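Local coordinates for protein diaminopimelate decarboxylase (Psychromonas ingrahamii, PDB 4XG1) that probably catalyses the pyridoxal 5'-phosphate-dependent decarboxylation of meso-diaminopimelate to L-lysine, the final step of lysine biosynthesis by the diaminopimelate route, at residues I149-N154 and K195-H200; N124-S129 and N170-E175; K289-K294 and I303-M308; G27-I32 and N385-A390. One frame throughout, in Å; residues are numbered along the deposited sequence.

How the interactions relate
Interactions 1 and 2 lie side by side in the TIM barrel, their centres about 9 Å apart, and both approach the bound LLP: His200 of interaction 1 covers its pyridine ring, and Glu126 of interaction 2 comes within about 5 Å. Asn152 ND2 meets Phe172 O and, in the parallel sheet, Arg150 O meets Ile174 N, both at 2.7 Å. Interactions 3 and 4 belong to the beta domain on the opposite side of the chain's centre, their centres about 12 Å apart and 37 to 44 Å from those of the barrel pair. They join at Asp305, whose O lies 2.8 Å from Arg387 NH2. In the dimer, Lys294 of interaction 3 bonds to segment 170-175 of the second subunit.

Interaction 1: residues I149-N154 and K195-H200; sequences IRINPN and KGVDCH. With LLP ((2S)-2-amino-6-[[3-hydroxy-2-methyl-5-(phosphonooxymethyl)pyridin-4-yl]methylideneamino]hexanoic acid), chain T; SCN (thiocyanate ion), chain M.
Arg150 and His200 run side by side, their side chains pointing the same way but their flat groups turned steeply, with the guanidinium and imidazole planes 77° apart. Arg150 is extended from CG to NE, with CG anti to the backbone N (chi1 -172°), which carries its tip along segment 195-200. There NH2 gives a nearly straight bond of 3.0 Å to His200 O, the acceptor lying in the guanidinium plane. NH2 also meets the edge of the imidazole, while NH1 forms a salt bridge with Glu126 and so fixes the rotation of the group.

The imidazole itself turns one face to the LLP pyridine, whose C3 sits 3.5 Å above its plane and over its centre. His200 ND1 is hydrogen-bonded to Gly239 N; NE2 donates a weak hydrogen bond of 3.3 Å to the thiocyanate N. The LLP methyl C2' lies over the guanidinium face, offset toward its rim.

Farther back, the Asp198 carboxylate crosses the Arg150 stem, OD2 lying 3.2 Å from Arg150 CB. The charged ends do not pair, since Arg150 NE and Asp198 OD2 are 4.7 Å apart. Backbone bonds hold the strands: Asp198 N to Ile149 O, and Ile151 N to Asp198 O at 2.7 Å. Farther along, Ile151 O rests 3.3 Å from Cys199 CB.

Neighbouring parallel strands of a TIM barrel that deliver a histidine over the pyridine ring of the cofactor are characteristic of the fold-type III decarboxylases to which this enzyme belongs.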
# COMPACT_ATOMS: atom_id res chain seq x y z
N ILE B 149 6.02 18.26 -22.63
CA ILE B 149 5.10 17.21 -22.90
C ILE B 149 5.84 15.95 -22.64
O ILE B 149 6.99 15.80 -23.06
CB ILE B 149 4.61 17.20 -24.34
CG1 ILE B 149 4.11 18.60 -24.77
CG2 ILE B 149 3.49 16.16 -24.52
CD1 ILE B 149 2.78 18.97 -24.19
N ARG B 150 5.21 15.04 -21.91
CA ARG B 150 5.74 13.69 -21.76
C ARG B 150 5.42 12.89 -23.05
O ARG B 150 4.24 12.66 -23.40
CB ARG B 150 5.14 12.98 -20.56
CG ARG B 150 5.81 11.64 -20.27
CD ARG B 150 5.14 10.92 -19.10
NE ARG B 150 5.74 9.63 -18.88
CZ ARG B 150 5.48 8.85 -17.86
NH1 ARG B 150 4.66 9.23 -16.91
NH2 ARG B 150 6.07 7.67 -17.78
N ILE B 151 6.49 12.48 -23.72
CA ILE B 151 6.41 11.86 -24.99
C ILE B 151 6.80 10.42 -24.87
O ILE B 151 7.69 10.05 -24.11
CB ILE B 151 7.41 12.52 -25.97
CG1 ILE B 151 7.02 13.96 -26.22
CG2 ILE B 151 7.49 11.76 -27.29
CD1 ILE B 151 5.60 14.12 -26.71
N ASN B 152 6.07 9.60 -25.60
CA ASN B 152 6.35 8.20 -25.72
C ASN B 152 7.01 7.95 -27.05
O ASN B 152 6.33 7.81 -28.08
CB ASN B 152 5.06 7.38 -25.58
CG ASN B 152 4.29 7.69 -24.31
OD1 ASN B 152 4.85 8.22 -23.37
ND2 ASN B 152 3.01 7.36 -24.29
N PRO B 153 8.34 7.84 -27.03
CA PRO B 153 9.00 7.45 -28.26
C PRO B 153 8.62 6.08 -28.79
O PRO B 153 8.17 5.20 -28.05
CB PRO B 153 10.47 7.50 -27.91
CG PRO B 153 10.58 7.68 -26.43
CD PRO B 153 9.21 7.63 -25.85
N ASN B 154 8.93 5.89 -30.05
CA ASN B 154 8.60 4.71 -30.77
C ASN B 154 9.86 3.91 -30.64
O ASN B 154 10.68 3.83 -31.56
CB ASN B 154 8.34 5.06 -32.25
CG ASN B 154 9.41 6.00 -32.85
OD1 ASN B 154 10.28 5.52 -33.56
ND2 ASN B 154 9.35 7.32 -32.56
N LYS B 195 8.75 24.94 -22.50
CA LYS B 195 10.15 24.95 -22.08
C LYS B 195 10.91 23.72 -22.43
O LYS B 195 12.15 23.78 -22.54
CB LYS B 195 10.25 25.15 -20.57
CG LYS B 195 9.51 26.38 -20.07
CD LYS B 195 10.14 27.67 -20.57
CE LYS B 195 11.26 28.12 -19.65
NZ LYS B 195 11.89 29.35 -20.20
N GLY B 196 10.22 22.59 -22.59
CA GLY B 196 10.95 21.34 -22.69
C GLY B 196 10.26 20.18 -23.33
O GLY B 196 9.11 20.25 -23.76
N VAL B 197 11.02 19.10 -23.41
CA VAL B 197 10.51 17.79 -23.80
C VAL B 197 10.83 16.80 -22.70
O VAL B 197 11.95 16.77 -22.16
CB VAL B 197 11.13 17.36 -25.13
CG1 VAL B 197 10.98 15.86 -25.37
CG2 VAL B 197 10.46 18.13 -26.25
N ASP B 198 9.87 15.94 -22.41
CA ASP B 198 10.00 14.98 -21.30
C ASP B 198 9.64 13.55 -21.70
O ASP B 198 8.82 13.32 -22.59
CB ASP B 198 9.07 15.45 -20.17
CG ASP B 198 8.90 14.42 -19.08
OD1 ASP B 198 9.89 14.12 -18.36
OD2 ASP B 198 7.76 13.91 -18.97
N CYS B 199 10.30 12.59 -21.06
CA CYS B 199 9.86 11.23 -21.14
C CYS B 199 10.26 10.40 -19.92
O CYS B 199 11.20 10.73 -19.18
CB CYS B 199 10.41 10.56 -22.39
SG CYS B 199 12.15 10.14 -22.18
N HIS B 200 9.53 9.30 -19.73
CA HIS B 200 9.92 8.32 -18.76
C HIS B 200 9.52 6.94 -19.30
O HIS B 200 8.37 6.71 -19.53
CB HIS B 200 9.27 8.63 -17.39
CG HIS B 200 9.55 7.60 -16.35
ND1 HIS B 200 10.70 7.60 -15.60
CD2 HIS B 200 8.85 6.51 -15.96
CE1 HIS B 200 10.71 6.55 -14.80
NE2 HIS B 200 9.59 5.88 -14.98
N1 LLP T . 9.87 9.93 -13.23
C2 LLP T . 8.61 9.53 -13.44
C2' LLP T . 7.70 10.37 -14.30
C3 LLP T . 8.16 8.27 -12.80
O3 LLP T . 6.91 7.81 -13.01
C4 LLP T . 9.11 7.51 -11.98
C4' LLP T . 8.76 6.21 -11.32
C5 LLP T . 10.47 8.06 -11.82
C6 LLP T . 10.76 9.26 -12.45
C5' LLP T . 11.52 7.39 -10.98
OP4 LLP T . 11.84 6.12 -11.43
P LLP T . 12.98 5.22 -10.77
OP1 LLP T . 12.71 5.30 -9.28
OP2 LLP T . 12.91 3.83 -11.45
OP3 LLP T . 14.34 5.75 -11.27
N LLP T . 6.53 1.04 -6.90
CA LLP T . 7.47 0.48 -7.96
CB LLP T . 8.28 1.59 -8.61
CG LLP T . 7.75 2.14 -9.92
CD LLP T . 7.71 3.65 -9.95
CE LLP T . 7.37 4.15 -11.36
NZ LLP T . 7.48 5.60 -11.63
C LLP T . 8.45 -0.44 -7.29
O LLP T . 8.49 -0.57 -6.08
OXT LLP T . 9.27 -1.09 -7.92
S SCN M . 6.21 4.19 -16.55
C SCN M . 6.93 3.73 -15.29
N SCN M . 7.55 3.38 -14.37

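Interaction 2: residues N124-S129 and N170-E175; sequences NVESIS and NKFGIE
Glu126 reaches Gly173 through one bond: Gly173 N donates to Glu126 OE1 at 3.1 Å. The bond is bent, 136° at the hydrogen, and meets the oxygen on its anti side, out of the carboxylate plane. The other oxygen, OE2, forms a salt bridge with Arg150 NH1, so the two halves of this buried carboxylate have different partners. A bend at chi2 (-131°) turns the carboxylate toward Gly173, whose positive phi favours glycine. Within segment 170-175, Asn170 OD1 accepts from Phe172 N at 3.0 Å, closing an Asx turn that leads into Phe172.

Both segments lie in the TIM barrel. Glu126 leaves strand 122-125 and Ser127 N-caps helix 128-140, its OG accepting from Glu130 N, as in a beta-alpha unit; Ile174 opens strand 174-175, which pairs with 145-152.

In van der Waals contact, Glu126 OE1 lies in the plane of the Phe172 ring, at its edge, 3.4 Å from CD1, with the carboxylate and ring planes 56° apart. Within its own segment, Lys171 CG covers one ring face, 3.8 Å above the plane. Ile174 sends CD1 against Glu126 O at 3.7 Å and on to Ser127 CA.

The second subunit covers this region: its Lys294 NZ hydrogen-bonds to Glu126 O and Lys171 O, and its Cys348, the probable proton donor, packs on Phe172.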
# COMPACT_ATOMS: atom_id res chain seq x y z
N ASN B 124 5.42 18.54 -16.44
CA ASN B 124 5.53 17.50 -17.44
C ASN B 124 4.13 16.99 -17.74
O ASN B 124 3.58 16.20 -16.98
CB ASN B 124 6.42 16.38 -16.93
CG ASN B 124 7.87 16.81 -16.80
OD1 ASN B 124 8.31 17.73 -17.49
ND2 ASN B 124 8.63 16.17 -15.90
N VAL B 125 3.56 17.45 -18.86
CA VAL B 125 2.16 17.19 -19.21
C VAL B 125 1.95 15.85 -19.92
O VAL B 125 2.74 15.46 -20.79
CB VAL B 125 1.58 18.32 -20.10
CG1 VAL B 125 0.14 18.04 -20.52
CG2 VAL B 125 1.64 19.64 -19.37
N GLU B 126 0.84 15.20 -19.58
CA GLU B 126 0.55 13.82 -20.00
C GLU B 126 -0.76 13.66 -20.80
O GLU B 126 -1.03 12.61 -21.31
CB GLU B 126 0.45 12.93 -18.75
CG GLU B 126 1.71 13.00 -17.90
CD GLU B 126 2.26 11.64 -17.48
OE1 GLU B 126 1.88 10.63 -18.12
OE2 GLU B 126 3.09 11.60 -16.52
N SER B 127 -1.55 14.71 -20.90
CA SER B 127 -2.70 14.64 -21.75
C SER B 127 -3.03 16.00 -22.32
O SER B 127 -2.51 17.04 -21.86
CB SER B 127 -3.89 14.11 -20.99
OG SER B 127 -4.43 15.12 -20.16
N ILE B 128 -3.89 15.98 -23.33
CA ILE B 128 -4.36 17.18 -23.97
C ILE B 128 -5.28 17.89 -23.01
O ILE B 128 -5.10 19.10 -22.76
CB ILE B 128 -5.10 16.87 -25.28
CG1 ILE B 128 -4.12 16.39 -26.35
CG2 ILE B 128 -5.82 18.11 -25.79
CD1 ILE B 128 -4.80 15.67 -27.52
N SER B 129 -6.24 17.15 -22.47
CA SER B 129 -7.12 17.71 -21.45
C SER B 129 -6.35 18.49 -20.39
O SER B 129 -6.83 19.51 -19.90
CB SER B 129 -7.89 16.63 -20.75
OG SER B 129 -9.19 16.50 -21.28
N ASN B 170 -0.19 1.90 -21.89
CA ASN B 170 -0.36 2.38 -20.55
C ASN B 170 -0.83 3.82 -20.53
O ASN B 170 -0.75 4.52 -21.52
CB ASN B 170 0.93 2.14 -19.78
CG ASN B 170 2.04 3.15 -20.10
OD1 ASN B 170 1.80 4.26 -20.63
ND2 ASN B 170 3.28 2.74 -19.84
N LYS B 171 -1.32 4.23 -19.38
CA LYS B 171 -1.91 5.53 -19.22
C LYS B 171 -1.01 6.78 -19.45
O LYS B 171 -1.52 7.87 -19.59
CB LYS B 171 -2.56 5.61 -17.83
CG LYS B 171 -1.62 5.65 -16.65
CD LYS B 171 -2.39 5.67 -15.35
CE LYS B 171 -1.47 5.55 -14.14
NZ LYS B 171 -2.22 5.64 -12.86
N PHE B 172 0.30 6.59 -19.50
CA PHE B 172 1.25 7.71 -19.55
C PHE B 172 1.56 8.26 -20.94
O PHE B 172 1.70 7.53 -21.92
CB PHE B 172 2.58 7.31 -18.87
CG PHE B 172 2.40 6.81 -17.49
CD1 PHE B 172 1.87 7.63 -16.51
CD2 PHE B 172 2.67 5.49 -17.18
CE1 PHE B 172 1.67 7.16 -15.23
CE2 PHE B 172 2.45 5.01 -15.90
CZ PHE B 172 1.92 5.84 -14.92
N GLY B 173 1.68 9.57 -21.00
CA GLY B 173 2.35 10.24 -22.11
C GLY B 173 1.54 10.44 -23.34
O GLY B 173 0.42 10.00 -23.44
N ILE B 174 2.15 11.14 -24.28
CA ILE B 174 1.59 11.35 -25.60
C ILE B 174 2.47 10.59 -26.57
O ILE B 174 3.71 10.66 -26.51
CB ILE B 174 1.61 12.82 -25.98
CG1 ILE B 174 0.87 13.67 -24.93
CG2 ILE B 174 1.03 13.02 -27.38
CD1 ILE B 174 -0.61 13.44 -24.88
N GLU B 175 1.82 9.84 -27.43
CA GLU B 175 2.56 9.09 -28.43
C GLU B 175 3.24 10.06 -29.41
O GLU B 175 2.69 11.07 -29.81
CB GLU B 175 1.66 8.03 -29.10
CG GLU B 175 0.52 8.58 -29.91
CD GLU B 175 -0.15 7.50 -30.74
OE1 GLU B 175 -0.02 6.31 -30.40
OE2 GLU B 175 -0.80 7.85 -31.76

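Interaction 3: residues K289-K294 and I303-M308; sequences KVEFLK and IVDAAM. With TME (propane), chain K.
Ile303 O is gripped by two successive backbone N-H groups of the facing strand. Glu291 N comes nearly along the C=O axis at 2.7 Å, and Phe292 N, longer at 3.3 Å, lies in the carbonyl plane on a lone pair. Phe292 O answers by accepting from Ile303 N. Two residues facing one in this way form a classic beta bulge, and it shifts the register by one between the Val290-Val304 and Phe292-Ile303 pairs.

Just past strand 300-304, Asp305 turns back on strand 284-294. Its CG sits between the backbone N and the carbonyl carbon (chi1 65°), which brings OD1 to Lys289 N at 2.9 Å in a straight bond (169°), met from above the carboxylate plane. OD2 has a partner in Thr28 OG1.

The bulge lies in the beta hairpin of strands 284-294 and 300-304, part of the beta domain that accompanies the barrel in this family. Val290 CG2 and Val304 CG1 meet at 4.2 Å on one face of the sheet. On the other, Ile303 CD1 touches Lys294 CD at 3.8 Å and lies near the edge of the Phe292 ring, while Glu291 CB covers a face of that ring.

Glu291 and Asp305 cross at about a right angle. Their like charges are near, OE2 to OD2 being 4.4 Å, but Glu291 OE1 has a salt bridge to Arg133 of the second subunit and a weak one to Lys289 NZ, positive charges that probably offset the repulsion. Lys294 NZ also leaves the hairpin, bonding to Gly173 O of that subunit, while propane C3 rests 3.7 Å from Lys294 CG.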
# COMPACT_ATOMS: atom_id res chain seq x y z
N LYS B 289 12.55 -8.48 13.54
CA LYS B 289 12.87 -9.47 14.55
C LYS B 289 12.06 -10.74 14.29
O LYS B 289 10.86 -10.68 13.96
CB LYS B 289 12.51 -8.91 15.91
CG LYS B 289 12.72 -9.85 17.09
CD LYS B 289 12.22 -9.20 18.38
CE LYS B 289 11.44 -10.20 19.23
NZ LYS B 289 10.30 -9.56 19.94
N VAL B 290 12.73 -11.89 14.40
CA VAL B 290 12.06 -13.18 14.27
C VAL B 290 11.26 -13.41 15.54
O VAL B 290 11.81 -13.39 16.65
CB VAL B 290 13.09 -14.32 14.11
CG1 VAL B 290 12.40 -15.66 14.02
CG2 VAL B 290 13.95 -14.11 12.87
N GLU B 291 9.97 -13.66 15.39
CA GLU B 291 9.15 -13.95 16.54
C GLU B 291 9.11 -15.45 16.73
O GLU B 291 9.51 -15.95 17.78
CB GLU B 291 7.73 -13.41 16.34
CG GLU B 291 7.66 -11.91 16.05
CD GLU B 291 7.64 -11.05 17.30
OE1 GLU B 291 7.98 -11.54 18.41
OE2 GLU B 291 7.31 -9.86 17.16
N PHE B 292 8.65 -16.18 15.73
CA PHE B 292 8.48 -17.60 15.82
C PHE B 292 9.06 -18.34 14.64
O PHE B 292 9.24 -17.75 13.56
CB PHE B 292 7.03 -17.96 15.84
CG PHE B 292 6.23 -17.23 16.86
CD1 PHE B 292 6.65 -17.18 18.17
CD2 PHE B 292 5.05 -16.63 16.51
CE1 PHE B 292 5.91 -16.51 19.11
CE2 PHE B 292 4.29 -15.96 17.45
CZ PHE B 292 4.72 -15.92 18.76
N LEU B 293 9.37 -19.63 14.84
CA LEU B 293 9.72 -20.54 13.76
C LEU B 293 8.70 -21.63 13.77
O LEU B 293 8.43 -22.21 14.82
CB LEU B 293 11.09 -21.12 13.95
CG LEU B 293 12.23 -20.12 14.01
CD1 LEU B 293 13.53 -20.86 14.36
CD2 LEU B 293 12.41 -19.37 12.71
N LYS B 294 8.10 -21.87 12.62
CA LYS B 294 7.17 -22.97 12.45
C LYS B 294 7.75 -24.00 11.50
O LYS B 294 8.04 -23.68 10.33
CB LYS B 294 5.88 -22.49 11.85
CG LYS B 294 4.98 -21.81 12.82
CD LYS B 294 3.69 -21.42 12.14
CE LYS B 294 2.88 -22.62 11.79
NZ LYS B 294 1.45 -22.24 11.70
N ILE B 303 8.46 -16.36 11.14
CA ILE B 303 7.49 -15.33 11.34
C ILE B 303 8.18 -14.14 11.99
O ILE B 303 8.63 -14.23 13.11
CB ILE B 303 6.38 -15.86 12.23
CG1 ILE B 303 5.75 -17.05 11.51
CG2 ILE B 303 5.33 -14.79 12.50
CD1 ILE B 303 4.72 -17.76 12.32
N VAL B 304 8.25 -13.02 11.27
CA VAL B 304 8.94 -11.82 11.71
C VAL B 304 7.95 -10.69 12.04
O VAL B 304 6.77 -10.82 11.79
CB VAL B 304 9.92 -11.34 10.61
CG1 VAL B 304 11.05 -12.36 10.46
CG2 VAL B 304 9.20 -11.11 9.27
N ASP B 305 8.44 -9.58 12.59
CA ASP B 305 7.55 -8.54 13.03
C ASP B 305 7.34 -7.44 11.97
O ASP B 305 6.62 -6.47 12.24
CB ASP B 305 7.99 -7.96 14.39
CG ASP B 305 9.31 -7.26 14.34
OD1 ASP B 305 9.95 -7.23 13.27
OD2 ASP B 305 9.72 -6.66 15.36
N ALA B 306 7.98 -7.57 10.80
CA ALA B 306 7.66 -6.71 9.64
C ALA B 306 6.72 -7.47 8.71
O ALA B 306 6.75 -8.69 8.66
CB ALA B 306 8.92 -6.32 8.91
N ALA B 307 5.93 -6.73 7.93
CA ALA B 307 4.95 -7.31 7.05
C ALA B 307 4.74 -6.49 5.79
O ALA B 307 5.42 -5.50 5.56
CB ALA B 307 3.64 -7.48 7.80
N MET B 308 3.76 -6.88 4.98
CA MET B 308 3.46 -6.23 3.73
C MET B 308 3.03 -4.79 3.91
O MET B 308 3.18 -3.99 2.99
CB MET B 308 2.41 -7.03 2.93
CG MET B 308 1.04 -6.97 3.55
SD MET B 308 -0.17 -8.03 2.73
CE MET B 308 -0.59 -6.92 1.42
C1 TME K . 3.60 -25.07 14.92
C2 TME K . 5.11 -25.15 14.95
C3 TME K . 5.65 -23.97 15.77

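Interaction 4: residues G27-I32 and N385-A390; sequences GTPAYI and NSRCRA
Arg387 approaches Pro29 with its guanidinium tip. Its CB points toward segment 27-32, and CG, anti to the carbonyl carbon (chi1 -68°), starts a stem that runs extended to CD and then bends (chi3 50°), turning the guanidinium back to the proline ring. Along the way the side chain packs against Pro346 and Ile347. NE bonds to Asn309 OD1. NH2, the atom nearest the proline, is 4.5 Å from Pro29 CG, but its polar partners lie elsewhere: Asp310 OD2 in a salt bridge, and Asp305 O.

The closer contact is made by Ala390, whose methyl CB points into segment 27-32. It lies 3.6 Å from Pro29 O, 4.3 Å from Pro29 CG and 4.2 Å from Tyr31 CD2, so proline and tyrosine meet the same methyl group. Pro29, which follows a cis peptide bond, has its O held by Arg406 NH1, and Tyr31 directs its OH to Asp310 O.

Here strand 30-34 of the beta domain begins, and it runs parallel to strand 391-396, which starts right after Ala390; Tyr31 is bonded to Ala391 and Ile393 through the backbone.

Across the two segments the attraction is dispersive, a small methyl group fitted against a proline and an aromatic ring; the polar tips of Tyr31 and Arg387 converge instead on residues 305 to 310, which ties both segments to a common third part of the chain.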
# COMPACT_ATOMS: atom_id res chain seq x y z
N GLY B 27 13.72 -0.27 18.53
CA GLY B 27 12.92 -1.47 18.30
C GLY B 27 12.70 -1.75 16.81
O GLY B 27 12.99 -0.93 15.93
N THR B 28 12.11 -2.89 16.51
CA THR B 28 11.75 -3.26 15.17
C THR B 28 10.22 -3.25 15.03
O THR B 28 9.52 -3.43 16.02
CB THR B 28 12.27 -4.67 14.85
OG1 THR B 28 11.84 -5.59 15.86
CG2 THR B 28 13.76 -4.63 14.81
N PRO B 29 9.69 -3.13 13.82
CA PRO B 29 10.47 -2.97 12.60
C PRO B 29 10.99 -1.59 12.44
O PRO B 29 10.43 -0.63 13.02
CB PRO B 29 9.46 -3.22 11.48
CG PRO B 29 8.14 -2.98 12.12
CD PRO B 29 8.30 -3.49 13.51
N ALA B 30 12.08 -1.48 11.69
CA ALA B 30 12.72 -0.18 11.53
C ALA B 30 13.41 -0.08 10.20
O ALA B 30 14.14 -0.98 9.79
CB ALA B 30 13.72 0.04 12.63
N TYR B 31 13.17 1.02 9.51
CA TYR B 31 13.92 1.33 8.29
C TYR B 31 15.16 2.06 8.71
O TYR B 31 15.08 2.96 9.57
CB TYR B 31 13.11 2.22 7.36
CG TYR B 31 12.17 1.46 6.45
CD1 TYR B 31 12.65 0.85 5.29
CD2 TYR B 31 10.79 1.41 6.71
CE1 TYR B 31 11.81 0.16 4.45
CE2 TYR B 31 9.95 0.74 5.85
CZ TYR B 31 10.46 0.12 4.74
OH TYR B 31 9.62 -0.54 3.84
N ILE B 32 16.28 1.70 8.10
CA ILE B 32 17.54 2.37 8.40
C ILE B 32 18.21 2.83 7.14
O ILE B 32 18.38 2.04 6.20
CB ILE B 32 18.48 1.42 9.15
CG1 ILE B 32 17.89 1.08 10.51
CG2 ILE B 32 19.84 2.08 9.39
CD1 ILE B 32 18.65 0.02 11.28
N ASN B 385 -4.18 -4.16 9.06
CA ASN B 385 -4.25 -4.87 10.36
C ASN B 385 -3.98 -3.92 11.53
O ASN B 385 -3.63 -4.35 12.61
CB ASN B 385 -3.26 -6.02 10.44
CG ASN B 385 -3.69 -7.25 9.65
OD1 ASN B 385 -3.11 -8.33 9.81
ND2 ASN B 385 -4.65 -7.08 8.73
N SER B 386 -4.16 -2.62 11.32
CA SER B 386 -3.99 -1.63 12.35
C SER B 386 -2.64 -1.76 12.99
O SER B 386 -2.52 -1.73 14.21
CB SER B 386 -5.11 -1.70 13.39
OG SER B 386 -6.35 -1.27 12.81
N ARG B 387 -1.62 -1.90 12.14
CA ARG B 387 -0.22 -1.90 12.55
C ARG B 387 0.30 -0.49 12.39
O ARG B 387 -0.03 0.18 11.43
CB ARG B 387 0.58 -2.86 11.67
CG ARG B 387 0.19 -4.29 11.90
CD ARG B 387 0.72 -5.24 10.86
NE ARG B 387 2.15 -5.06 10.65
CZ ARG B 387 3.12 -5.52 11.42
NH1 ARG B 387 2.82 -6.21 12.51
NH2 ARG B 387 4.38 -5.23 11.12
N CYS B 388 1.11 -0.05 13.32
CA CYS B 388 1.74 1.26 13.26
C CYS B 388 2.90 1.26 12.28
O CYS B 388 3.65 0.32 12.23
CB CYS B 388 2.29 1.62 14.64
SG CYS B 388 0.96 1.90 15.80
N ARG B 389 3.04 2.33 11.53
CA ARG B 389 4.13 2.44 10.63
C ARG B 389 5.47 2.51 11.38
O ARG B 389 5.56 3.10 12.46
CB ARG B 389 4.00 3.63 9.64
CG ARG B 389 3.18 3.22 8.45
CD ARG B 389 3.12 4.25 7.34
NE ARG B 389 2.08 5.25 7.59
CZ ARG B 389 1.31 5.81 6.67
NH1 ARG B 389 0.43 6.68 7.08
NH2 ARG B 389 1.39 5.51 5.38
N ALA B 390 6.45 1.92 10.74
CA ALA B 390 7.77 1.75 11.27
C ALA B 390 8.49 3.06 11.48
O ALA B 390 8.19 4.07 10.87
CB ALA B 390 8.59 0.92 10.29